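Local coordinates for protein lipase aflb (Neosartorya fumigata, PDB 6IDY) that probably hydrolyses ester bonds of lipid substrates and carries a bound calcium ion, at residues K121-A124 against V128-P131; N208-A213 against K244-T249. One frame throughout, in Å; residues are numbered along the deposited sequence.

Contact 1 of 2, residues K121-A124 against V128-P131; sequences KGQA and VKAP
Ala124 and Lys129 bring the two backbones nearest, CA to CA 5.7 Å, where the three intervening residues loop out and return the chain to its own neighbourhood, and neither 121-124 nor 128-131 is helix or strand. The closest backbone approach is a CA-H...O contact: Lys129 CA lies 3.5 Å from Ala124 O, with an angle of 164° at the hydrogen, so the C-H is aimed almost straight at the carbonyl oxygen. The same oxygen also rests against the root of the lysine side chain, Lys129 CG being 3.7 Å from Ala124 O and CB slightly farther. Ala124 itself therefore meets Lys129 through its main chain and not through its methyl. This small loop belongs to the long surface loop between helix 96-103 and helix 140-145, ahead of strand 147-148 at one margin of the alpha/beta-hydrolase sheet. Lys129 is stretched out along its whole length, with CG anti to the backbone N (chi1 -172°), and this carries its ammonium inward to helix 205-223, where NZ bonds to Asn217 OD1. The side chain also leans on Ser248 and Val252. Gln123 reaches over from the other segment: chi1 of 71° sets CG between the backbone N and the carbonyl carbon, and the extended chain beyond brings the amide across the far end of the lysine. Gln123 NE2 touches Lys129 CE at 3.5 Å, whereas Gln123 OE1 stays 5.0 Å from that carbon. The meeting is a van der Waals one, with the two side chains crossing at a slant. Beyond Lys129, Ala130 N makes a local hydrogen bond to Asp133 OD2 of the same loop.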
ATOM      1  N   LYS A 121       8.164  26.546  -4.846  1.00 48.66           N
ATOM      2  CA  LYS A 121       7.939  27.930  -5.263  1.00 49.91           C
ATOM      3  C   LYS A 121       6.445  28.212  -5.407  1.00 52.88           C
ATOM      4  O   LYS A 121       5.655  27.286  -5.618  1.00 51.46           O
ATOM      5  CB  LYS A 121       8.716  28.273  -6.544  1.00 53.87           C
ATOM      6  CG  LYS A 121      10.172  28.639  -6.271  1.00 73.83           C
ATOM      7  CD  LYS A 121      10.836  29.279  -7.479  1.00 87.86           C
ATOM      8  CE  LYS A 121      12.221  29.782  -7.157  1.00102.74           C
ATOM      9  NZ  LYS A 121      12.831  30.495  -8.311  1.00114.12           N
ATOM     10  N   GLY A 122       6.077  29.479  -5.248  1.00 49.94           N
ATOM     11  CA  GLY A 122       4.695  29.937  -5.330  1.00 49.33           C
ATOM     12  C   GLY A 122       4.091  30.187  -3.965  1.00 50.94           C
ATOM     13  O   GLY A 122       4.807  30.556  -3.026  1.00 49.82           O
ATOM     14  N   GLN A 123       2.761  29.978  -3.847  1.00 46.41           N
ATOM     15  CA  GLN A 123       2.032  30.169  -2.590  1.00 45.53           C
ATOM     16  C   GLN A 123       2.518  29.187  -1.516  1.00 46.26           C
ATOM     17  O   GLN A 123       2.861  28.042  -1.838  1.00 44.94           O
ATOM     18  CB  GLN A 123       0.503  30.101  -2.801  1.00 46.90           C
ATOM     19  CG  GLN A 123      -0.063  28.705  -3.118  1.00 69.13           C
ATOM     20  CD  GLN A 123      -1.548  28.677  -3.398  1.00 91.70           C
ATOM     21  OE1 GLN A 123      -2.316  29.567  -3.005  1.00 91.18           O
ATOM     22  NE2 GLN A 123      -1.989  27.633  -4.088  1.00 79.43           N
ATOM     23  N   ALA A 124       2.601  29.657  -0.257  1.00 40.69           N
ATOM     24  CA  ALA A 124       3.053  28.845   0.873  1.00 38.90           C
ATOM     25  C   ALA A 124       2.168  27.607   1.060  1.00 38.35           C
ATOM     26  O   ALA A 124       0.944  27.687   0.940  1.00 38.01           O
ATOM     27  CB  ALA A 124       3.076  29.679   2.146  1.00 40.09           C
ATOM     28  N   VAL A 128       0.496  26.337   6.775  1.00 30.58           N
ATOM     29  CA  VAL A 128      -0.912  26.230   6.370  1.00 30.51           C
ATOM     30  C   VAL A 128      -1.085  26.712   4.922  1.00 34.38           C
ATOM     31  O   VAL A 128      -0.934  27.909   4.663  1.00 34.42           O
ATOM     32  CB  VAL A 128      -1.867  27.015   7.334  1.00 34.83           C
ATOM     33  CG1 VAL A 128      -3.331  26.805   6.957  1.00 34.25           C
ATOM     34  CG2 VAL A 128      -1.638  26.661   8.805  1.00 34.53           C
ATOM     35  N   LYS A 129      -1.452  25.801   3.993  1.00 29.33           N
ATOM     36  CA  LYS A 129      -1.689  26.192   2.599  1.00 28.68           C
ATOM     37  C   LYS A 129      -2.961  27.050   2.506  1.00 31.91           C
ATOM     38  O   LYS A 129      -2.938  28.123   1.905  1.00 31.95           O
ATOM     39  CB  LYS A 129      -1.800  24.970   1.666  1.00 29.48           C
ATOM     40  CG  LYS A 129      -1.854  25.380   0.194  1.00 34.36           C
ATOM     41  CD  LYS A 129      -2.149  24.229  -0.730  1.00 35.14           C
ATOM     42  CE  LYS A 129      -2.300  24.685  -2.158  1.00 33.77           C
ATOM     43  NZ  LYS A 129      -2.544  23.536  -3.069  1.00 36.55           N
ATOM     44  N   ALA A 130      -4.062  26.579   3.105  1.00 27.48           N
ATOM     45  CA  ALA A 130      -5.315  27.317   3.060  1.00 27.93           C
ATOM     46  C   ALA A 130      -6.052  27.238   4.384  1.00 32.68           C
ATOM     47  O   ALA A 130      -5.970  26.197   5.040  1.00 32.78           O
ATOM     48  CB  ALA A 130      -6.193  26.786   1.930  1.00 28.23           C
ATOM     49  N   PRO A 131      -6.801  28.295   4.800  1.00 29.71           N
ATOM     50  CA  PRO A 131      -7.578  28.188   6.050  1.00 29.32           C
ATOM     51  C   PRO A 131      -8.512  26.980   6.003  1.00 31.01           C
ATOM     52  O   PRO A 131      -9.136  26.717   4.972  1.00 29.32           O
ATOM     53  CB  PRO A 131      -8.358  29.512   6.104  1.00 31.81           C
ATOM     54  CG  PRO A 131      -7.585  30.448   5.231  1.00 36.69           C
ATOM     55  CD  PRO A 131      -7.036  29.596   4.133  1.00 31.68           C
TER

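Contact 2 of 2, residues N208-A213 against K244-T249; sequences NSEYVA and KYWPST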
ATOM      1  N   ASN A 208       1.113   9.592   9.762  1.00 20.22           N
ATOM      2  CA  ASN A 208       1.424   9.082   8.418  1.00 20.44           C
ATOM      3  C   ASN A 208       0.741   9.903   7.335  1.00 22.53           C
ATOM      4  O   ASN A 208       1.359  10.200   6.316  1.00 20.63           O
ATOM      5  CB  ASN A 208       1.046   7.593   8.287  1.00 18.88           C
ATOM      6  CG  ASN A 208       1.779   6.689   9.248  1.00 29.57           C
ATOM      7  OD1 ASN A 208       2.821   7.045   9.801  1.00 22.02           O
ATOM      8  ND2 ASN A 208       1.244   5.494   9.472  1.00 23.30           N
ATOM      9  N   SER A 209      -0.528  10.289   7.584  1.00 19.28           N
ATOM     10  CA  SER A 209      -1.371  11.084   6.690  1.00 19.36           C
ATOM     11  C   SER A 209      -0.786  12.459   6.356  1.00 23.77           C
ATOM     12  O   SER A 209      -1.027  12.959   5.260  1.00 25.34           O
ATOM     13  CB  SER A 209      -2.759  11.247   7.292  1.00 21.13           C
ATOM     14  OG  SER A 209      -3.326   9.970   7.528  1.00 26.52           O
ATOM     15  N   GLU A 210      -0.036  13.070   7.295  1.00 19.18           N
ATOM     16  CA  GLU A 210       0.604  14.380   7.121  1.00 19.31           C
ATOM     17  C   GLU A 210       1.591  14.342   5.964  1.00 24.21           C
ATOM     18  O   GLU A 210       1.697  15.314   5.214  1.00 24.50           O
ATOM     19  CB  GLU A 210       1.330  14.809   8.400  1.00 20.82           C
ATOM     20  CG  GLU A 210       0.387  15.168   9.531  1.00 25.48           C
ATOM     21  CD  GLU A 210       1.038  15.917  10.671  1.00 33.02           C
ATOM     22  OE1 GLU A 210       2.035  16.635  10.431  1.00 27.24           O
ATOM     23  OE2 GLU A 210       0.540  15.800  11.810  1.00 28.45           O
ATOM     24  N   TYR A 211       2.303  13.205   5.816  1.00 20.16           N
ATOM     25  CA  TYR A 211       3.258  12.995   4.738  1.00 20.70           C
ATOM     26  C   TYR A 211       2.557  12.971   3.387  1.00 23.11           C
ATOM     27  O   TYR A 211       3.107  13.492   2.429  1.00 22.19           O
ATOM     28  CB  TYR A 211       4.084  11.723   4.976  1.00 21.95           C
ATOM     29  CG  TYR A 211       5.011  11.849   6.165  1.00 23.79           C
ATOM     30  CD1 TYR A 211       6.299  12.354   6.020  1.00 26.19           C
ATOM     31  CD2 TYR A 211       4.587  11.500   7.445  1.00 24.28           C
ATOM     32  CE1 TYR A 211       7.149  12.498   7.115  1.00 26.25           C
ATOM     33  CE2 TYR A 211       5.425  11.646   8.550  1.00 25.38           C
ATOM     34  CZ  TYR A 211       6.709  12.136   8.378  1.00 31.41           C
ATOM     35  OH  TYR A 211       7.553  12.244   9.451  1.00 33.10           O
ATOM     36  N   VAL A 212       1.333  12.402   3.325  1.00 19.73           N
ATOM     37  CA  VAL A 212       0.514  12.351   2.111  1.00 19.61           C
ATOM     38  C   VAL A 212       0.008  13.762   1.783  1.00 22.97           C
ATOM     39  O   VAL A 212       0.152  14.195   0.641  1.00 23.19           O
ATOM     40  CB  VAL A 212      -0.648  11.319   2.180  1.00 22.26           C
ATOM     41  CG1 VAL A 212      -1.484  11.344   0.899  1.00 21.93           C
ATOM     42  CG2 VAL A 212      -0.122   9.918   2.438  1.00 21.62           C
ATOM     43  N   ALA A 213      -0.575  14.467   2.778  1.00 19.21           N
ATOM     44  CA  ALA A 213      -1.090  15.838   2.613  1.00 19.51           C
ATOM     45  C   ALA A 213       0.015  16.766   2.127  1.00 24.58           C
ATOM     46  O   ALA A 213      -0.194  17.495   1.155  1.00 24.40           O
ATOM     47  CB  ALA A 213      -1.666  16.354   3.926  1.00 20.31           C
ATOM     48  N   LYS A 244      -9.514  14.551   3.816  1.00 19.64           N
ATOM     49  CA  LYS A 244     -10.518  15.037   4.761  1.00 19.55           C
ATOM     50  C   LYS A 244     -10.028  16.257   5.564  1.00 24.13           C
ATOM     51  O   LYS A 244     -10.675  17.304   5.550  1.00 23.39           O
ATOM     52  CB  LYS A 244     -10.949  13.900   5.714  1.00 20.20           C
ATOM     53  CG  LYS A 244     -11.881  14.359   6.845  1.00 22.84           C
ATOM     54  CD  LYS A 244     -12.579  13.189   7.532  1.00 22.40           C
ATOM     55  CE  LYS A 244     -13.655  13.683   8.461  1.00 21.79           C
ATOM     56  NZ  LYS A 244     -14.033  12.637   9.443  1.00 19.39           N
ATOM     57  N   TYR A 245      -8.897  16.105   6.271  1.00 21.00           N
ATOM     58  CA  TYR A 245      -8.400  17.126   7.184  1.00 20.61           C
ATOM     59  C   TYR A 245      -7.493  18.183   6.550  1.00 24.42           C
ATOM     60  O   TYR A 245      -7.222  19.187   7.201  1.00 24.08           O
ATOM     61  CB  TYR A 245      -7.757  16.466   8.403  1.00 21.15           C
ATOM     62  CG  TYR A 245      -8.783  15.664   9.176  1.00 22.05           C
ATOM     63  CD1 TYR A 245      -9.804  16.297   9.883  1.00 23.94           C
ATOM     64  CD2 TYR A 245      -8.800  14.275   9.112  1.00 22.27           C
ATOM     65  CE1 TYR A 245     -10.774  15.565  10.565  1.00 24.63           C
ATOM     66  CE2 TYR A 245      -9.761  13.531   9.793  1.00 22.86           C
ATOM     67  CZ  TYR A 245     -10.750  14.181  10.516  1.00 26.71           C
ATOM     68  OH  TYR A 245     -11.698  13.449  11.184  1.00 23.30           O
ATOM     69  N   TRP A 246      -7.069  18.013   5.291  1.00 21.95           N
ATOM     70  CA  TRP A 246      -6.314  19.074   4.605  1.00 22.76           C
ATOM     71  C   TRP A 246      -7.125  19.346   3.339  1.00 25.48           C
ATOM     72  O   TRP A 246      -6.744  18.855   2.273  1.00 25.03           O
ATOM     73  CB  TRP A 246      -4.857  18.665   4.284  1.00 21.70           C
ATOM     74  CG  TRP A 246      -3.888  18.808   5.422  1.00 22.99           C
ATOM     75  CD1 TRP A 246      -2.932  19.772   5.568  1.00 26.38           C
ATOM     76  CD2 TRP A 246      -3.723  17.907   6.528  1.00 22.43           C
ATOM     77  NE1 TRP A 246      -2.201  19.544   6.714  1.00 25.69           N
ATOM     78  CE2 TRP A 246      -2.665  18.403   7.321  1.00 26.36           C
ATOM     79  CE3 TRP A 246      -4.383  16.734   6.939  1.00 23.30           C
ATOM     80  CZ2 TRP A 246      -2.249  17.769   8.498  1.00 25.55           C
ATOM     81  CZ3 TRP A 246      -3.980  16.114   8.114  1.00 24.63           C
ATOM     82  CH2 TRP A 246      -2.921  16.627   8.876  1.00 25.39           C
ATOM     83  N   PRO A 247      -8.297  20.042   3.439  1.00 21.71           N
ATOM     84  CA  PRO A 247      -9.146  20.241   2.242  1.00 21.33           C
ATOM     85  C   PRO A 247      -8.464  20.861   1.025  1.00 24.84           C
ATOM     86  O   PRO A 247      -8.940  20.645  -0.090  1.00 25.05           O
ATOM     87  CB  PRO A 247     -10.292  21.123   2.754  1.00 23.39           C
ATOM     88  CG  PRO A 247     -10.334  20.886   4.206  1.00 27.41           C
ATOM     89  CD  PRO A 247      -8.918  20.663   4.628  1.00 23.03           C
ATOM     90  N   SER A 248      -7.354  21.611   1.216  1.00 21.24           N
ATOM     91  CA  SER A 248      -6.627  22.214   0.092  1.00 21.20           C
ATOM     92  C   SER A 248      -6.114  21.139  -0.881  1.00 24.72           C
ATOM     93  O   SER A 248      -6.040  21.388  -2.082  1.00 24.60           O
ATOM     94  CB  SER A 248      -5.469  23.067   0.596  1.00 24.63           C
ATOM     95  OG  SER A 248      -4.535  22.272   1.307  1.00 29.78           O
ATOM     96  N   THR A 249      -5.814  19.929  -0.367  1.00 21.55           N
ATOM     97  CA  THR A 249      -5.338  18.799  -1.174  1.00 21.55           C
ATOM     98  C   THR A 249      -6.397  18.307  -2.159  1.00 26.45           C
ATOM     99  O   THR A 249      -6.042  17.872  -3.255  1.00 26.40           O
ATOM    100  CB  THR A 249      -4.836  17.647  -0.295  1.00 26.73           C
ATOM    101  OG1 THR A 249      -5.933  17.078   0.419  1.00 24.09           O
ATOM    102  CG2 THR A 249      -3.701  18.063   0.648  1.00 25.04           C
TER
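Trp246 O is gripped twice by Thr249, by the hydroxyl OG1 at 2.7 Å and by the backbone N at 3.0 Å, the hydroxyl coming in almost head-on to the carbonyl. The backbone bond closes a beta-turn directly after helix 235-245, and the turn faces helix 205-223; in the alpha/beta-hydrolase fold these two helices are linked through strand 227-232. A chi1 of 67° wedges Thr249 OG1 between its own backbone N and carbonyl carbon, which turns the hydroxyl back to the tryptophan and leaves CG2 for the neighbouring helix. The main apolar contact is a CH-pi one: Ala213 CB stands over one face of the indole, 3.8 Å from the centroid of the Trp246 five-membered ring and 18° off its normal. It sits nearest the inner end of the ring system, Ala213 CB to Trp246 CG being 3.6 Å. One helical turn earlier, Glu210 lies by the benzo end, its CG 3.7 Å from Trp246 CH2, and its carboxylate plane is inclined 44° to the indole. That carboxylate is buried yet satisfied, since OE2 bonds to Ser137 OG and OE1 to Val138 N, so the glutamate ties helix 205-223 to the segment leading into helix 140-145. Tyr136 from the same region also meets the indole. At the other end of the contact, the Thr249 methyl CG2 packs 3.6 Å from Ala213 O and 4.2 Å from Ala213 CB.

Overall arrangement
From the N terminus, the chain first makes contact 1, a short local closure across three residues in the surface loop before helix 140-145. Contact 2 comes later and closes a gap of 30 residues, bringing the turn after helix 235-245 against helix 205-223, with strand 227-232 lying between them in the chain. The two follow in series, neither nesting nor crossing, with centres about 13 Å apart on the same side of the chain's centre. They touch at Ser248: Lys129 CD lies 3.7 Å from Ser248 OG, and Ala130 CB packs on Ser248 CB. The surface loop is thereby laid against the turn that follows helix 235-245, and through the Lys129-Asn217 bond against helix 205-223.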